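Local atomic coordinates of cytosolic malate dehydrogenase (Trichomonas vaginalis, PDB entry 4UUO), a protein that probably catalyses the NAD-dependent interconversion of malate and oxaloacetate. Residues His37-Pro42 against Thr69-Ala75; Arg160-Leu165 against Phe220-Ile224; Val190-His195 against Leu302-Val308. One frame throughout, in Å; residues are numbered along the deposited sequence.

In the fold
Along the chain interaction 1 is complete before the other two begin. It sits in the NAD-binding Rossmann domain, at the edge of the six-stranded parallel sheet, whereas interactions 2 and 3 belong to the alpha/beta C-terminal domain on the opposite side of the chain's centre; the centre of interaction 1 is about 36 Å from that of 2 and about 41 Å from that of 3. The centres of interactions 2 and 3 are about 14 Å apart and their segments alternate in sequence. They touch directly: Phe220 CE2 is 3.4 Å from Thr193 CG2. The two contacts join through segment 190-195, whose strand and turn lie between helices 155-169, 213-235 and 306-329.

Interaction 1 (His37-Pro42 against Thr69-Ala75); sequences HLLEIP and TDKVEEA
Leu39 lays its side chain (chi1 t, chi2 p) over the turn leading into the short helix 72-76 and onto Ala75 within it, its CD1 3.8 Å from Ala75 CB and 3.6 Å from Asp70 O. Its backbone is extended, and Leu39 pairs in parallel with Thr69, CA to CA 5.2 Å: Thr69 N donates to Leu38 O (2.8 Å) and Glu40 N to Thr69 O (3.1 Å), while Leu39 CA makes a CA-H...O contact to the same Thr69 O at 3.3 Å. Strands 34-39 and 63-69 are neighbours at the edge of the Rossmann sheet, and Glu40, just past the strand end, reaches Ala12 N of the predicted NAD-binding glycine-rich loop through OE2. Lys71 is the helix N-cap; Thr69 OG1 accepts from Lys71 N (2.7 Å) in an ST turn and donates to Glu74 OE1 (3.0 Å). His37 (chi1 m) gives a weak hydrogen bond from ND1 to Ala75 O, 2.8 Å, and its NE2 is hydrogen-bonded to ND1 of His5.

Interaction 2 (Arg160-Leu165 against Phe220-Ile224); sequences RMVGAL and FAQMI
Arg160 opens this pairing of two alpha-helical segments, whose axes come within 10.8 Å at an angle of 131° between their N-to-C directions. Because the helices run roughly against each other, Arg160 lies nearest Ile224 (CA to CA 6.8 Å) and Ala164 nearest Phe220 (8.7 Å). The CA-CB bond of Arg160 points toward 220-224, with Arg160 O 3.9 Å and CB 4.4 Å from Ile224 CD1; its extended side chain (chi1 m, then t, t) carries the guanidinium to Asp157, which NH1 meets in a salt bridge. Met161 sets CG 3.7 Å from Ile224 CD1 and 3.9 Å from Phe220 CZ, its m, t, p rotamer sending the far end on to Pro191 and Thr193. The CA-CB bond of Ala164 points toward 220-224, CB 4.0 Å from Met223 CE and 4.1 Å from Phe220 CE1. Leu165 (m, t) adds CD2 at 3.9 Å from Phe220 CE1, a ring set by chi1 t and chi2 86°. No hydrogen bond crosses, and the side-chain contacts are apolar. Gln56 of the second subunit packs on both Ala164 and Met223. This is the packing of helix 155-169 against helix 213-235 in the C-terminal domain of the LDH/MDH fold, at the interface with the second subunit, and Arg160 is one of the arginines predicted to bind the substrate.

Interaction 3 (Val190-His195 against Leu302-Val308); sequences VPDTTH and LELNDWV
In the C-terminal domain, the edge strand 190-192 of an antiparallel sheet and the turn after it pack on the approach to and first turn of the long C-terminal helix 306-329. Residues 190-192 are extended and 302-305 form an irregular lead-in; nearest CA pairs include Asp192-Val308 (6.9 Å) and His195-Leu302 (8.1 Å). Asn305 is the N-cap: its OD1 accepts from Val308 N at 3.2 Å and, weakly, from Trp307 N at 3.3 Å. Trp307 (chi1 t, chi2 77°) reaches along the strand, so that CH2 lies 3.4 Å from Pro191 O, near the ring plane, and CZ3 4.1 Å from Val190 CG1. Val308 CG2 packs 3.7 Å from Asp192 OD1 and Thr194 CG2 3.2 Å from Asn305 ND2, methyls against polar groups without hydrogen bonding. Leu302 (m, t) lies over one face of the His195 ring in a CH-pi contact, CD1 3.9 Å from the ring centroid, with Leu304 CD2 at its edge, 3.9 Å from His195 CE1. Asp192 OD1 accepts from Thr194 N (3.2 Å), an Asx turn, and from Thr194 OG1 (2.8 Å), while Asp192 OD2 takes a very short 2.4 Å bond from His195 NE2 and also accepts from Trp182 NE1 of strand 176-182. These polar bonds brace each segment or tie it to the neighbouring strand, leaving van der Waals and CH-pi contacts to join the two.

Interaction 1 (His37-Pro42 against Thr69-Ala75)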
# COMPACT_ATOMS: atom_id res chain seq x y z
N HIS A 37 14.09 -1.23 -8.74
CA HIS A 37 14.47 -2.52 -9.31
C HIS A 37 13.51 -3.60 -8.83
O HIS A 37 13.26 -3.74 -7.62
CB HIS A 37 15.91 -2.88 -8.92
CG HIS A 37 16.95 -2.11 -9.67
ND1 HIS A 37 17.88 -2.72 -10.49
CD2 HIS A 37 17.22 -0.79 -9.72
CE1 HIS A 37 18.67 -1.81 -11.01
NE2 HIS A 37 18.30 -0.62 -10.56
N LEU A 38 12.96 -4.36 -9.77
CA LEU A 38 11.98 -5.40 -9.45
C LEU A 38 12.39 -6.77 -10.00
O LEU A 38 12.55 -6.95 -11.21
CB LEU A 38 10.61 -5.01 -10.01
CG LEU A 38 10.03 -3.67 -9.54
CD1 LEU A 38 8.63 -3.45 -10.10
CD2 LEU A 38 10.01 -3.59 -8.03
N LEU A 39 12.56 -7.73 -9.09
CA LEU A 39 12.94 -9.08 -9.49
C LEU A 39 11.82 -10.09 -9.21
O LEU A 39 11.14 -10.02 -8.19
CB LEU A 39 14.22 -9.51 -8.76
CG LEU A 39 14.77 -10.91 -9.06
CD1 LEU A 39 15.27 -11.02 -10.49
CD2 LEU A 39 15.86 -11.30 -8.07
N GLU A 40 11.63 -11.02 -10.14
CA GLU A 40 10.67 -12.10 -9.97
C GLU A 40 11.20 -13.36 -10.63
O GLU A 40 11.99 -13.27 -11.56
CB GLU A 40 9.30 -11.74 -10.55
CG GLU A 40 8.27 -11.28 -9.54
CD GLU A 40 7.92 -12.34 -8.51
OE1 GLU A 40 8.03 -13.54 -8.82
OE2 GLU A 40 7.54 -11.97 -7.38
N ILE A 41 10.77 -14.52 -10.16
CA ILE A 41 11.05 -15.76 -10.86
C ILE A 41 10.13 -15.84 -12.09
O ILE A 41 9.07 -15.21 -12.11
CB ILE A 41 10.87 -16.99 -9.93
CG1 ILE A 41 9.41 -17.14 -9.48
CG2 ILE A 41 11.77 -16.89 -8.71
CD1 ILE A 41 9.22 -18.27 -8.48
N PRO A 42 10.55 -16.58 -13.13
CA PRO A 42 9.83 -16.69 -14.41
C PRO A 42 8.32 -16.92 -14.28
O PRO A 42 7.56 -16.42 -15.13
CB PRO A 42 10.50 -17.88 -15.07
CG PRO A 42 11.92 -17.74 -14.63
CD PRO A 42 11.88 -17.22 -13.22
N THR A 69 12.73 -7.49 -14.00
CA THR A 69 13.44 -8.57 -14.66
C THR A 69 13.45 -9.87 -13.86
O THR A 69 13.07 -9.89 -12.68
CB THR A 69 14.90 -8.16 -14.94
OG1 THR A 69 15.62 -9.27 -15.48
CG2 THR A 69 15.57 -7.70 -13.66
N ASP A 70 13.87 -10.94 -14.52
CA ASP A 70 14.14 -12.20 -13.86
C ASP A 70 15.64 -12.48 -13.81
O ASP A 70 16.09 -13.35 -13.07
CB ASP A 70 13.40 -13.35 -14.55
CG ASP A 70 13.49 -13.29 -16.06
OD1 ASP A 70 14.19 -12.40 -16.58
OD2 ASP A 70 12.87 -14.14 -16.72
N LYS A 71 16.40 -11.74 -14.62
CA LYS A 71 17.86 -11.80 -14.62
C LYS A 71 18.45 -11.06 -13.42
O LYS A 71 18.16 -9.88 -13.22
CB LYS A 71 18.43 -11.20 -15.92
CG LYS A 71 18.45 -12.15 -17.11
CD LYS A 71 17.10 -12.22 -17.81
CE LYS A 71 17.16 -13.09 -19.06
NZ LYS A 71 15.84 -13.18 -19.74
N VAL A 72 19.27 -11.75 -12.64
CA VAL A 72 19.76 -11.17 -11.38
C VAL A 72 20.86 -10.13 -11.61
O VAL A 72 21.00 -9.21 -10.81
CB VAL A 72 20.28 -12.26 -10.40
CG1 VAL A 72 19.25 -13.38 -10.27
CG2 VAL A 72 21.62 -12.82 -10.85
N GLU A 73 21.62 -10.26 -12.69
CA GLU A 73 22.66 -9.29 -12.99
C GLU A 73 22.03 -7.94 -13.32
O GLU A 73 22.54 -6.90 -12.91
CB GLU A 73 23.56 -9.76 -14.14
CG GLU A 73 22.85 -10.06 -15.45
CD GLU A 73 22.49 -11.53 -15.62
OE1 GLU A 73 22.77 -12.33 -14.69
OE2 GLU A 73 21.92 -11.89 -16.67
N GLU A 74 20.91 -7.97 -14.03
CA GLU A 74 20.19 -6.76 -14.40
C GLU A 74 19.45 -6.19 -13.19
O GLU A 74 19.35 -4.97 -13.02
CB GLU A 74 19.21 -7.03 -15.54
CG GLU A 74 18.50 -5.79 -16.06
CD GLU A 74 17.43 -6.11 -17.08
OE1 GLU A 74 17.09 -7.30 -17.25
OE2 GLU A 74 16.93 -5.16 -17.72
N ALA A 75 18.93 -7.08 -12.35
CA ALA A 75 18.17 -6.70 -11.16
C ALA A 75 19.05 -6.09 -10.07
O ALA A 75 18.63 -5.15 -9.38
CB ALA A 75 17.42 -7.90 -10.62

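Interaction 2 (Arg160-Leu165 against Phe220-Ile224)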
# COMPACT_ATOMS: atom_id res chain seq x y z
N ARG A 160 4.98 -4.36 16.22
CA ARG A 160 3.89 -5.10 16.85
C ARG A 160 3.90 -4.88 18.37
O ARG A 160 2.86 -4.89 19.01
CB ARG A 160 3.97 -6.60 16.51
CG ARG A 160 3.45 -6.96 15.12
CD ARG A 160 3.90 -8.34 14.67
NE ARG A 160 3.22 -8.79 13.45
CZ ARG A 160 3.58 -9.86 12.75
NH1 ARG A 160 4.62 -10.59 13.13
NH2 ARG A 160 2.91 -10.20 11.65
N MET A 161 5.09 -4.68 18.93
CA MET A 161 5.25 -4.36 20.34
C MET A 161 4.83 -2.92 20.64
O MET A 161 4.09 -2.66 21.58
CB MET A 161 6.69 -4.59 20.80
CG MET A 161 7.10 -6.05 20.89
SD MET A 161 8.83 -6.25 21.36
CE MET A 161 8.87 -5.45 22.95
N VAL A 162 5.34 -1.99 19.84
CA VAL A 162 4.96 -0.58 19.97
C VAL A 162 3.45 -0.42 19.86
O VAL A 162 2.82 0.20 20.71
CB VAL A 162 5.66 0.28 18.91
CG1 VAL A 162 5.00 1.64 18.81
CG2 VAL A 162 7.14 0.41 19.22
N GLY A 163 2.87 -0.99 18.81
CA GLY A 163 1.44 -0.94 18.59
C GLY A 163 0.62 -1.53 19.73
O GLY A 163 -0.39 -0.95 20.15
N ALA A 164 1.06 -2.67 20.25
CA ALA A 164 0.35 -3.36 21.32
C ALA A 164 0.44 -2.61 22.65
O ALA A 164 -0.54 -2.56 23.40
CB ALA A 164 0.88 -4.78 21.48
N LEU A 165 1.60 -2.03 22.93
CA LEU A 165 1.81 -1.25 24.14
C LEU A 165 1.11 0.10 24.04
O LEU A 165 0.69 0.68 25.05
CB LEU A 165 3.30 -1.04 24.41
CG LEU A 165 4.08 -2.24 24.93
CD1 LEU A 165 5.55 -1.88 25.07
CD2 LEU A 165 3.51 -2.71 26.26
N PHE A 220 2.08 -11.27 27.06
CA PHE A 220 2.49 -10.27 26.08
C PHE A 220 3.52 -10.83 25.11
O PHE A 220 3.39 -10.70 23.89
CB PHE A 220 3.04 -9.02 26.78
CG PHE A 220 3.66 -8.03 25.84
CD1 PHE A 220 2.89 -7.07 25.21
CD2 PHE A 220 5.03 -8.06 25.58
CE1 PHE A 220 3.46 -6.16 24.34
CE2 PHE A 220 5.60 -7.16 24.72
CZ PHE A 220 4.81 -6.20 24.10
N ALA A 221 4.57 -11.43 25.68
CA ALA A 221 5.64 -12.03 24.90
C ALA A 221 5.09 -13.08 23.94
O ALA A 221 5.51 -13.16 22.78
CB ALA A 221 6.67 -12.65 25.82
N GLN A 222 4.15 -13.88 24.42
CA GLN A 222 3.60 -14.99 23.66
C GLN A 222 2.68 -14.49 22.55
O GLN A 222 2.51 -15.15 21.52
CB GLN A 222 2.85 -15.96 24.57
CG GLN A 222 2.76 -17.37 24.02
CD GLN A 222 4.12 -17.95 23.68
OE1 GLN A 222 5.10 -17.74 24.40
NE2 GLN A 222 4.19 -18.69 22.58
N MET A 223 2.09 -13.32 22.77
CA MET A 223 1.26 -12.69 21.76
C MET A 223 2.12 -12.17 20.61
O MET A 223 1.73 -12.26 19.45
CB MET A 223 0.43 -11.56 22.38
CG MET A 223 -0.24 -10.65 21.37
SD MET A 223 0.71 -9.16 21.07
CE MET A 223 -0.42 -8.26 20.00
N ILE A 224 3.28 -11.62 20.96
CA ILE A 224 4.21 -11.12 19.97
C ILE A 224 4.70 -12.27 19.10
O ILE A 224 4.67 -12.19 17.87
CB ILE A 224 5.42 -10.43 20.62
CG1 ILE A 224 4.96 -9.21 21.42
CG2 ILE A 224 6.45 -10.04 19.58
CD1 ILE A 224 4.17 -8.21 20.59

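Interaction 3 (Val190-His195 against Leu302-Val308)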
# COMPACT_ATOMS: atom_id res chain seq x y z
N VAL A 190 12.95 -12.37 21.10
CA VAL A 190 12.76 -11.95 22.48
C VAL A 190 12.09 -10.58 22.55
O VAL A 190 12.74 -9.56 22.31
CB VAL A 190 14.10 -11.91 23.25
CG1 VAL A 190 13.86 -11.63 24.72
CG2 VAL A 190 14.87 -13.21 23.06
N PRO A 191 10.77 -10.55 22.86
CA PRO A 191 10.09 -9.27 23.08
C PRO A 191 10.53 -8.66 24.40
O PRO A 191 10.02 -9.05 25.45
CB PRO A 191 8.60 -9.66 23.11
CG PRO A 191 8.54 -11.05 22.54
CD PRO A 191 9.84 -11.68 22.92
N ASP A 192 11.46 -7.71 24.34
CA ASP A 192 12.03 -7.13 25.55
C ASP A 192 11.35 -5.81 25.91
O ASP A 192 11.47 -4.82 25.18
CB ASP A 192 13.54 -6.93 25.37
CG ASP A 192 14.23 -6.47 26.63
OD1 ASP A 192 13.59 -6.45 27.71
OD2 ASP A 192 15.43 -6.12 26.56
N THR A 193 10.65 -5.81 27.04
CA THR A 193 9.89 -4.65 27.47
C THR A 193 10.37 -4.11 28.80
O THR A 193 9.60 -3.52 29.55
CB THR A 193 8.39 -4.98 27.61
OG1 THR A 193 8.24 -6.30 28.15
CG2 THR A 193 7.70 -4.91 26.26
N THR A 194 11.64 -4.33 29.11
CA THR A 194 12.18 -3.95 30.42
C THR A 194 12.90 -2.60 30.37
O THR A 194 13.33 -2.08 31.39
CB THR A 194 13.12 -5.02 30.96
OG1 THR A 194 14.28 -5.11 30.11
CG2 THR A 194 12.42 -6.36 30.98
N HIS A 195 13.03 -2.05 29.17
CA HIS A 195 13.63 -0.74 28.99
C HIS A 195 12.61 0.23 28.40
O HIS A 195 12.91 1.40 28.17
CB HIS A 195 14.84 -0.82 28.06
CG HIS A 195 15.52 -2.15 28.07
ND1 HIS A 195 16.46 -2.50 29.02
CD2 HIS A 195 15.41 -3.21 27.24
CE1 HIS A 195 16.89 -3.73 28.78
NE2 HIS A 195 16.27 -4.18 27.70
N LEU A 302 22.93 -2.35 28.90
CA LEU A 302 21.57 -2.53 29.39
C LEU A 302 21.51 -3.57 30.52
O LEU A 302 22.37 -4.45 30.61
CB LEU A 302 20.62 -2.94 28.26
CG LEU A 302 20.21 -1.90 27.21
CD1 LEU A 302 19.33 -2.52 26.13
CD2 LEU A 302 19.50 -0.73 27.86
N GLU A 303 20.49 -3.45 31.36
CA GLU A 303 20.26 -4.41 32.43
C GLU A 303 19.28 -5.49 31.98
O GLU A 303 18.09 -5.23 31.80
CB GLU A 303 19.73 -3.70 33.69
CG GLU A 303 20.66 -2.65 34.26
CD GLU A 303 21.92 -3.24 34.87
OE1 GLU A 303 21.90 -4.43 35.23
OE2 GLU A 303 22.92 -2.50 34.98
N LEU A 304 19.79 -6.70 31.80
CA LEU A 304 18.96 -7.82 31.38
C LEU A 304 18.64 -8.73 32.55
O LEU A 304 19.54 -9.18 33.25
CB LEU A 304 19.65 -8.62 30.27
CG LEU A 304 20.13 -7.85 29.03
CD1 LEU A 304 20.64 -8.82 27.99
CD2 LEU A 304 19.02 -6.98 28.46
N ASN A 305 17.36 -9.00 32.76
CA ASN A 305 16.95 -9.91 33.82
C ASN A 305 17.14 -11.37 33.41
O ASN A 305 17.55 -11.66 32.29
CB ASN A 305 15.49 -9.65 34.23
CG ASN A 305 14.59 -9.42 33.03
OD1 ASN A 305 14.03 -10.36 32.47
ND2 ASN A 305 14.44 -8.17 32.63
N ASP A 306 16.83 -12.28 34.33
CA ASP A 306 17.04 -13.71 34.10
C ASP A 306 16.14 -14.24 33.00
O ASP A 306 16.43 -15.28 32.40
CB ASP A 306 16.82 -14.49 35.40
CG ASP A 306 17.85 -14.16 36.47
OD1 ASP A 306 18.47 -13.08 36.39
OD2 ASP A 306 18.03 -14.98 37.40
N TRP A 307 15.04 -13.54 32.74
CA TRP A 307 14.15 -13.92 31.65
C TRP A 307 14.79 -13.58 30.32
O TRP A 307 14.92 -14.43 29.44
CB TRP A 307 12.78 -13.24 31.78
CG TRP A 307 11.80 -13.66 30.71
CD1 TRP A 307 11.10 -14.83 30.64
CD2 TRP A 307 11.42 -12.90 29.55
NE1 TRP A 307 10.31 -14.85 29.52
CE2 TRP A 307 10.49 -13.68 28.83
CE3 TRP A 307 11.78 -11.64 29.04
CZ2 TRP A 307 9.90 -13.24 27.64
CZ3 TRP A 307 11.20 -11.21 27.86
CH2 TRP A 307 10.27 -12.01 27.17
N VAL A 308 15.21 -12.32 30.17
CA VAL A 308 15.81 -11.84 28.93
C VAL A 308 17.05 -12.65 28.56
O VAL A 308 17.19 -13.10 27.42
CB VAL A 308 16.18 -10.35 29.04
CG1 VAL A 308 16.86 -9.88 27.76
CG2 VAL A 308 14.94 -9.51 29.31